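Local coordinates for putative peptidyl-prolyl cis-trans isomerase Cbf2 (Campylobacter jejuni, PDB 3RFW), which probably catalyses the cis-trans isomerisation of peptidyl-prolyl bonds and belongs to the SurA-like chaperones, at residues 107-113 and 208-214; 126-130 and 189-193; 141-145 and 201-205. All blocks are in the same frame, centred on the assembly; numbering follows the deposited sequence.

Interaction 1: residues 107-113 and 208-214; sequences YVKPARV and SQAKGQI
The guanidinium of R112 and the side-chain amide of Q209 lie side by side and point the same way. Q209 approaches the edge of the guanidinium, close to its plane, with OE1 2.9 Å from R112 NH1. The two planes are turned 47° apart, so they do not stack. R112 bends at chi2 and chi3 (146° and 83°), which carries NH1 over to Q209. The same arginine makes a cation-pi contact with W167, against which Q209 also packs. The side chain of Y107 leads away from segment 208-214 and touches V219 and I223, leaving CB to meet I214.

The backbones form an antiparallel ladder in two short runs. K109 with G212 and R112 with Q209 are hydrogen-bonded pairs. K109 N donates to G212 O at 2.7 Å, and G212 N returns a bond to K109 O at 2.8 Å. R112 O accepts from Q209 N at 2.7 Å, and R112 N donates to Q209 O. Between these pairs the strands are interrupted at P110-A111 and A210-K211. There the CA of K211 makes a C-H...O contact with K109 O, 3.2 Å away. I214 N extends the ladder by donating to Y107 O.

At the I214 end, K109 crosses I214 at about a right angle. Its chain bends at chi4, and NZ donates to a water 3.0 Å away. That water also gives a weak bond to Q213 O. Q213 NE2 bonds to I214 O and to K104 O.

This two-stranded ribbon runs between the isomerase domain and the helical part of the chain. At one end V113 pairs with F168 of strand 164-168 and packs on F182 of helix 175-183. At the other, Y107 and I214 rest on helix 216-246.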
loop_
_atom_site.group_PDB
_atom_site.type_symbol
_atom_site.label_atom_id
_atom_site.label_comp_id
_atom_site.label_asym_id
_atom_site.label_seq_id
_atom_site.Cartn_x
_atom_site.Cartn_y
_atom_site.Cartn_z
ATOM N N TYR A 107 24.739 -11.243 -7.889
ATOM C CA TYR A 107 23.546 -12.094 -7.819
ATOM C C TYR A 107 23.696 -13.219 -6.778
ATOM O O TYR A 107 23.707 -14.409 -7.113
ATOM C CB TYR A 107 23.210 -12.670 -9.201
ATOM C CG TYR A 107 22.534 -11.658 -10.095
ATOM C CD1 TYR A 107 21.268 -11.177 -9.780
ATOM C CD2 TYR A 107 23.205 -11.087 -11.185
ATOM C CE1 TYR A 107 20.653 -10.199 -10.549
ATOM C CE2 TYR A 107 22.596 -10.100 -11.969
ATOM C CZ TYR A 107 21.317 -9.656 -11.632
ATOM O OH TYR A 107 20.686 -8.667 -12.355
ATOM N N VAL A 108 23.830 -12.820 -5.520
ATOM C CA VAL A 108 24.045 -13.755 -4.436
ATOM C C VAL A 108 23.072 -13.467 -3.293
ATOM O O VAL A 108 22.718 -12.313 -3.050
ATOM C CB VAL A 108 25.490 -13.650 -3.895
ATOM C CG1 VAL A 108 26.464 -14.197 -4.885
ATOM C CG2 VAL A 108 25.839 -12.215 -3.563
ATOM N N LYS A 109 22.700 -14.499 -2.542
ATOM C CA LYS A 109 22.064 -14.306 -1.234
ATOM C C LYS A 109 23.127 -14.294 -0.150
ATOM O O LYS A 109 23.957 -15.202 -0.080
ATOM C CB LYS A 109 21.061 -15.422 -0.956
ATOM C CG LYS A 109 20.177 -15.746 -2.143
ATOM C CD LYS A 109 18.914 -16.497 -1.731
ATOM C CE LYS A 109 18.090 -16.887 -2.958
ATOM N NZ LYS A 109 18.857 -17.779 -3.879
ATOM N N PRO A 110 23.123 -13.256 0.694
ATOM C CA PRO A 110 24.215 -13.046 1.630
ATOM C C PRO A 110 24.146 -14.031 2.783
ATOM O O PRO A 110 23.111 -14.656 3.010
ATOM C CB PRO A 110 23.973 -11.627 2.128
ATOM C CG PRO A 110 22.499 -11.457 2.020
ATOM C CD PRO A 110 22.127 -12.173 0.757
ATOM N N ALA A 111 25.271 -14.230 3.451
ATOM C CA ALA A 111 25.357 -15.213 4.525
ATOM C C ALA A 111 24.555 -14.696 5.709
ATOM O O ALA A 111 24.591 -13.505 6.012
ATOM C CB ALA A 111 26.804 -15.427 4.916
ATOM N N ARG A 112 23.824 -15.580 6.374
ATOM C CA ARG A 112 23.047 -15.177 7.539
ATOM C C ARG A 112 23.395 -16.058 8.738
ATOM O O ARG A 112 23.772 -17.229 8.583
ATOM C CB ARG A 112 21.549 -15.295 7.248
ATOM C CG ARG A 112 20.987 -14.209 6.337
ATOM C CD ARG A 112 19.856 -14.732 5.439
ATOM N NE ARG A 112 18.543 -14.766 6.098
ATOM C CZ ARG A 112 17.778 -15.856 6.190
ATOM N NH1 ARG A 112 18.209 -17.013 5.702
ATOM N NH2 ARG A 112 16.585 -15.796 6.774
ATOM N N VAL A 113 23.156 -15.528 9.928
ATOM C CA VAL A 113 23.184 -16.329 11.140
ATOM C C VAL A 113 21.909 -16.139 11.958
ATOM O O VAL A 113 21.276 -15.084 11.912
ATOM C CB VAL A 113 24.388 -15.979 12.003
ATOM C CG1 VAL A 113 24.342 -14.517 12.378
ATOM C CG2 VAL A 113 24.394 -16.842 13.261
ATOM N N SER A 208 22.990 -21.298 10.740
ATOM C CA SER A 208 23.676 -20.434 9.792
ATOM C C SER A 208 23.147 -20.688 8.389
ATOM O O SER A 208 22.655 -21.772 8.090
ATOM C CB SER A 208 25.168 -20.723 9.828
ATOM O OG SER A 208 25.679 -20.363 11.094
ATOM N N GLN A 209 23.318 -19.713 7.513
ATOM C CA GLN A 209 23.094 -19.942 6.091
ATOM C C GLN A 209 24.283 -19.376 5.346
ATOM O O GLN A 209 24.678 -18.248 5.601
ATOM C CB GLN A 209 21.817 -19.227 5.645
ATOM C CG GLN A 209 21.233 -19.749 4.349
ATOM C CD GLN A 209 19.875 -19.117 4.040
ATOM O OE1 GLN A 209 19.799 -18.029 3.453
ATOM N NE2 GLN A 209 18.804 -19.769 4.482
ATOM N N ALA A 210 24.919 -20.190 4.514
ATOM C CA ALA A 210 26.072 -19.717 3.739
ATOM C C ALA A 210 25.575 -18.828 2.599
ATOM O O ALA A 210 24.469 -19.008 2.098
ATOM C CB ALA A 210 26.877 -20.897 3.179
ATOM N N LYS A 211 26.380 -17.845 2.239
ATOM C CA LYS A 211 26.233 -17.133 0.969
ATOM C C LYS A 211 25.769 -18.089 -0.133
ATOM O O LYS A 211 26.372 -19.139 -0.342
ATOM C CB LYS A 211 27.585 -16.526 0.604
ATOM C CG LYS A 211 27.546 -15.323 -0.313
ATOM C CD LYS A 211 28.959 -14.698 -0.445
ATOM C CE LYS A 211 28.989 -13.705 -1.608
ATOM N NZ LYS A 211 30.361 -13.289 -1.995
ATOM N N GLY A 212 24.677 -17.755 -0.809
ATOM C CA GLY A 212 24.172 -18.589 -1.899
ATOM C C GLY A 212 24.234 -17.871 -3.240
ATOM O O GLY A 212 24.081 -16.652 -3.304
ATOM N N GLN A 213 24.573 -18.610 -4.287
ATOM C CA GLN A 213 24.612 -18.076 -5.639
ATOM C C GLN A 213 23.232 -18.154 -6.275
ATOM O O GLN A 213 22.667 -19.234 -6.413
ATOM C CB GLN A 213 25.609 -18.866 -6.481
ATOM C CG GLN A 213 25.706 -18.414 -7.959
ATOM C CD GLN A 213 26.371 -17.055 -8.102
ATOM O OE1 GLN A 213 27.483 -16.835 -7.601
ATOM N NE2 GLN A 213 25.651 -16.106 -8.701
ATOM N N ILE A 214 22.702 -17.016 -6.706
ATOM C CA ILE A 214 21.514 -17.030 -7.563
ATOM C C ILE A 214 21.836 -17.454 -8.986
ATOM O O ILE A 214 22.835 -17.015 -9.569
ATOM C CB ILE A 214 20.785 -15.654 -7.515
ATOM C CG1 ILE A 214 20.447 -15.310 -6.059
ATOM C CG2 ILE A 214 19.521 -15.688 -8.358
ATOM C CD1 ILE A 214 20.087 -13.846 -5.797
HETATM O O HOH W 1 21.420 -19.326 -3.836
#

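Interaction 2: residues 126-130 and 189-193; sequences AKDII and ITTTP
I130 reaches from its helix into the bend made by T190, T191, T192 and P193. From CB the side chain divides. CG1 is anti to the carbonyl carbon (chi1 -79°) and passes T190 O at 3.6 Å. CG2 takes the other branch, 3.8 Å from T191 O, with I189 CD1 at the margin of contact. The chain runs on extended from CG1 to CD1. This tip lies 3.6 Å from T191 O and 3.8 Å from T192 C, then nears the proline ring. Its modelled approach to P193 CD is too short to be trusted, so the detail of that meeting stays doubtful.

One turn earlier in the helix, A126 CB packs on P193 CG at 3.7 Å. K127 adds the root of its chain, CG, to the same ring atom, while its NZ forms a salt bridge with E123. The proline ring therefore sits against a small apolar patch on helix 123-133.

Around it, A126 also touches Y200 and I130 touches V202, both on strand 199-213. I189 faces L141 and F145 of helix 138-152. The contact packs helix 123-133 on the irregular part of strand 188-196, an outer strand of the four-stranded sheet.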
loop_
_atom_site.group_PDB
_atom_site.type_symbol
_atom_site.label_atom_id
_atom_site.label_comp_id
_atom_site.label_asym_id
_atom_site.label_seq_id
_atom_site.Cartn_x
_atom_site.Cartn_y
_atom_site.Cartn_z
ATOM N N ALA A 126 30.083 -11.553 32.256
ATOM C CA ALA A 126 30.055 -12.347 31.026
ATOM C C ALA A 126 30.800 -13.677 31.149
ATOM O O ALA A 126 30.316 -14.698 30.659
ATOM C CB ALA A 126 30.569 -11.537 29.837
ATOM N N LYS A 127 31.924 -13.684 31.872
ATOM C CA LYS A 127 32.651 -14.930 32.126
ATOM C C LYS A 127 31.864 -15.893 33.010
ATOM O O LYS A 127 31.903 -17.113 32.805
ATOM C CB LYS A 127 34.025 -14.657 32.747
ATOM C CG LYS A 127 35.021 -13.990 31.800
ATOM C CD LYS A 127 36.456 -14.195 32.284
ATOM C CE LYS A 127 37.413 -13.254 31.582
ATOM N NZ LYS A 127 38.304 -12.542 32.539
ATOM N N ASP A 128 31.129 -15.340 33.969
ATOM C CA ASP A 128 30.341 -16.149 34.904
ATOM C C ASP A 128 29.149 -16.802 34.227
ATOM O O ASP A 128 28.782 -17.927 34.561
ATOM C CB ASP A 128 29.843 -15.309 36.092
ATOM C CG ASP A 128 30.936 -15.027 37.122
ATOM O OD1 ASP A 128 32.136 -15.091 36.768
ATOM O OD2 ASP A 128 30.589 -14.712 38.284
ATOM N N ILE A 129 28.466 -16.067 33.357
ATOM C CA ILE A 129 27.453 -16.716 32.528
ATOM C C ILE A 129 28.106 -17.821 31.711
ATOM O O ILE A 129 27.615 -18.950 31.685
ATOM C CB ILE A 129 26.705 -15.735 31.598
ATOM C CG1 ILE A 129 25.719 -14.892 32.412
ATOM C CG2 ILE A 129 25.967 -16.500 30.469
ATOM C CD1 ILE A 129 25.643 -13.448 31.963
ATOM N N ILE A 130 29.238 -17.504 31.089
ATOM C CA ILE A 130 29.942 -18.479 30.260
ATOM C C ILE A 130 30.233 -19.753 31.053
ATOM O O ILE A 130 29.892 -20.864 30.618
ATOM C CB ILE A 130 31.232 -17.890 29.668
ATOM C CG1 ILE A 130 30.889 -17.011 28.455
ATOM C CG2 ILE A 130 32.190 -19.015 29.257
ATOM C CD1 ILE A 130 32.041 -16.170 27.948
ATOM N N ILE A 189 28.208 -21.611 21.975
ATOM C CA ILE A 189 28.313 -20.267 22.530
ATOM C C ILE A 189 29.714 -19.717 22.339
ATOM O O ILE A 189 30.670 -20.469 22.200
ATOM C CB ILE A 189 27.949 -20.217 24.043
ATOM C CG1 ILE A 189 28.796 -21.227 24.841
ATOM C CG2 ILE A 189 26.449 -20.458 24.238
ATOM C CD1 ILE A 189 29.402 -20.655 26.134
ATOM N N THR A 190 29.810 -18.399 22.300
ATOM C CA THR A 190 31.057 -17.715 22.519
ATOM C C THR A 190 31.599 -18.082 23.912
ATOM O O THR A 190 30.927 -17.891 24.942
ATOM C CB THR A 190 30.870 -16.191 22.380
ATOM O OG1 THR A 190 32.131 -15.545 22.564
ATOM C CG2 THR A 190 29.912 -15.674 23.429
ATOM N N THR A 191 32.749 -18.748 23.911
ATOM C CA THR A 191 33.447 -19.114 25.143
ATOM C C THR A 191 34.318 -17.959 25.636
ATOM O O THR A 191 34.898 -18.031 26.717
ATOM C CB THR A 191 34.324 -20.378 24.932
ATOM O OG1 THR A 191 33.503 -21.551 25.019
ATOM C CG2 THR A 191 35.421 -20.459 25.986
ATOM N N THR A 192 34.428 -16.902 24.838
ATOM C CA THR A 192 34.983 -15.648 25.338
ATOM C C THR A 192 34.020 -14.502 25.116
ATOM O O THR A 192 33.429 -14.383 24.035
ATOM C CB THR A 192 36.357 -15.323 24.718
ATOM O OG1 THR A 192 37.372 -15.983 25.476
ATOM C CG2 THR A 192 36.642 -13.824 24.746
ATOM N N PRO A 193 33.824 -13.677 26.161
ATOM C CA PRO A 193 33.057 -12.438 26.072
ATOM C C PRO A 193 33.399 -11.621 24.826
ATOM O O PRO A 193 34.565 -11.548 24.438
ATOM C CB PRO A 193 33.463 -11.700 27.346
ATOM C CG PRO A 193 33.668 -12.800 28.342
ATOM C CD PRO A 193 34.203 -13.984 27.555
#

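Interaction 3: residues 141-145 and 201-205; sequences LDAKF and HVILK
F145 N donates to L141 O at 2.8 Å, an ordinary helical bond between residues four apart. L141 and F145 lie one turn apart, and both side chains are directed at the strand, where they meet L204. The short helix and strand segments run roughly antiparallel, at 143°, with their axes 10.2 Å apart. A helix packed on an antiparallel sheet in this way is consistent with the parvulin-type fold.

The F145 ring carries much of the contact. L204 CB sits over the centre of one face, 3.8 Å from the ring centroid and only 7° off the ring normal. This is a CH-pi contact. The ring and L204 slide past each other in opposite directions. F145 CG is anti to the backbone N (chi1 -167°), which sends the ring out across the strand. Its leading edge then reaches the backbone of V202. CZ lies 3.2 Å from V202 O, which is near the ring plane. Beside it, F145 CE1 packs on V202 CG1 at 3.8 Å.

L141 meets L204 tip to tip. The modelled approach of their CD1 atoms is too short and doubtful, but L204 CG lies 3.7 Å from L141 CD1. L204 CD2 is 3.9 Å from D142 CA and 4.0 Å from F145 CB. The carboxylate of D142 turns to another partner, making a salt bridge through OD2 with K116.

L133 adds further packing on L141 and F145, and I189 on L204. V202 and L204 are tied by backbone bonds to I118 and K116 of the neighbouring strand. The contact between helix and strand is therefore mainly apolar and buried. Its polar touch is the ring edge against V202 O, where the slightly positive ring hydrogens would probably suit the carbonyl oxygen.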
loop_
_atom_site.group_PDB
_atom_site.type_symbol
_atom_site.label_atom_id
_atom_site.label_comp_id
_atom_site.label_asym_id
_atom_site.label_seq_id
_atom_site.Cartn_x
_atom_site.Cartn_y
_atom_site.Cartn_z
ATOM N N LEU A 141 21.685 -26.653 26.473
ATOM C CA LEU A 141 22.371 -25.369 26.390
ATOM C C LEU A 141 21.408 -24.224 25.997
ATOM O O LEU A 141 21.488 -23.106 26.515
ATOM C CB LEU A 141 23.499 -25.493 25.364
ATOM C CG LEU A 141 24.405 -24.298 25.060
ATOM C CD1 LEU A 141 23.665 -23.317 24.188
ATOM C CD2 LEU A 141 24.881 -23.639 26.346
ATOM N N ASP A 142 20.490 -24.526 25.088
ATOM C CA ASP A 142 19.556 -23.542 24.565
ATOM C C ASP A 142 18.603 -23.061 25.672
ATOM O O ASP A 142 18.569 -21.867 25.997
ATOM C CB ASP A 142 18.801 -24.132 23.363
ATOM C CG ASP A 142 17.621 -23.279 22.922
ATOM O OD1 ASP A 142 16.490 -23.807 22.896
ATOM O OD2 ASP A 142 17.833 -22.126 22.501
ATOM N N ALA A 143 17.922 -24.005 26.324
ATOM C CA ALA A 143 16.977 -23.682 27.414
ATOM C C ALA A 143 17.639 -22.894 28.548
ATOM O O ALA A 143 17.144 -21.833 28.956
ATOM C CB ALA A 143 16.321 -24.951 27.955
ATOM N N LYS A 144 18.767 -23.407 29.036
ATOM C CA LYS A 144 19.535 -22.719 30.058
ATOM C C LYS A 144 20.007 -21.345 29.619
ATOM O O LYS A 144 19.937 -20.402 30.394
ATOM C CB LYS A 144 20.704 -23.573 30.538
ATOM C CG LYS A 144 20.516 -24.124 31.955
ATOM N N PHE A 145 20.444 -21.215 28.368
ATOM C CA PHE A 145 20.827 -19.892 27.847
ATOM C C PHE A 145 19.693 -18.873 27.977
ATOM O O PHE A 145 19.876 -17.787 28.540
ATOM C CB PHE A 145 21.289 -19.964 26.376
ATOM C CG PHE A 145 21.979 -18.698 25.884
ATOM C CD1 PHE A 145 23.346 -18.527 26.031
ATOM C CD2 PHE A 145 21.253 -17.673 25.298
ATOM C CE1 PHE A 145 23.986 -17.351 25.584
ATOM C CE2 PHE A 145 21.879 -16.501 24.848
ATOM C CZ PHE A 145 23.240 -16.342 24.994
ATOM N N HIS A 201 29.039 -9.326 25.624
ATOM C CA HIS A 201 27.999 -10.277 25.208
ATOM C C HIS A 201 28.446 -11.723 25.315
ATOM O O HIS A 201 29.582 -12.053 25.010
ATOM C CB HIS A 201 27.546 -10.032 23.773
ATOM C CG HIS A 201 27.454 -8.591 23.395
ATOM N ND1 HIS A 201 26.342 -8.059 22.776
ATOM C CD2 HIS A 201 28.347 -7.580 23.501
ATOM C CE1 HIS A 201 26.568 -6.790 22.488
ATOM N NE2 HIS A 201 27.776 -6.475 22.918
ATOM N N VAL A 202 27.500 -12.595 25.638
ATOM C CA VAL A 202 27.610 -14.003 25.312
ATOM C C VAL A 202 26.618 -14.368 24.205
ATOM O O VAL A 202 25.410 -14.125 24.326
ATOM C CB VAL A 202 27.348 -14.883 26.563
ATOM C CG1 VAL A 202 27.579 -16.359 26.246
ATOM C CG2 VAL A 202 28.231 -14.416 27.747
ATOM N N ILE A 203 27.121 -15.021 23.160
ATOM C CA ILE A 203 26.317 -15.348 21.977
ATOM C C ILE A 203 26.121 -16.859 21.871
ATOM O O ILE A 203 27.072 -17.637 22.072
ATOM C CB ILE A 203 27.013 -14.865 20.720
ATOM C CG1 ILE A 203 27.430 -13.397 20.877
ATOM C CG2 ILE A 203 26.133 -15.086 19.493
ATOM C CD1 ILE A 203 27.922 -12.777 19.593
ATOM N N LEU A 204 24.877 -17.277 21.655
ATOM C CA LEU A 204 24.599 -18.654 21.258
ATOM C C LEU A 204 24.091 -18.701 19.809
ATOM O O LEU A 204 23.071 -18.093 19.494
ATOM C CB LEU A 204 23.568 -19.291 22.187
ATOM C CG LEU A 204 23.000 -20.618 21.706
ATOM C CD1 LEU A 204 24.082 -21.713 21.680
ATOM C CD2 LEU A 204 21.829 -21.024 22.565
ATOM N N LYS A 205 24.812 -19.409 18.941
ATOM C CA LYS A 205 24.415 -19.517 17.543
ATOM C C LYS A 205 23.536 -20.734 17.323
ATOM O O LYS A 205 23.946 -21.860 17.594
ATOM C CB LYS A 205 25.643 -19.593 16.627
#

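Overall arrangement
Interactions 2 and 3 lie within one parvulin-type domain; interaction 3 is buried and interaction 2 partly so. Their centres are about 9 Å apart, and they meet where T190 N lies 2.9 Å from I203 O, a probable hydrogen bond between neighbouring strands. Helices 123-133 and 138-152 follow each other in the chain and pack on the same sheet. Interactions 1 and 3 share strand 199-213, with interaction 1 at its far end. The centre of interaction 1 is about 24 Å from that of interaction 3 and about 28 Å from that of interaction 2. In interaction 3's strand, H201 meets H117, probably the paired histidines of a parvulin active site. F177 also meets H201.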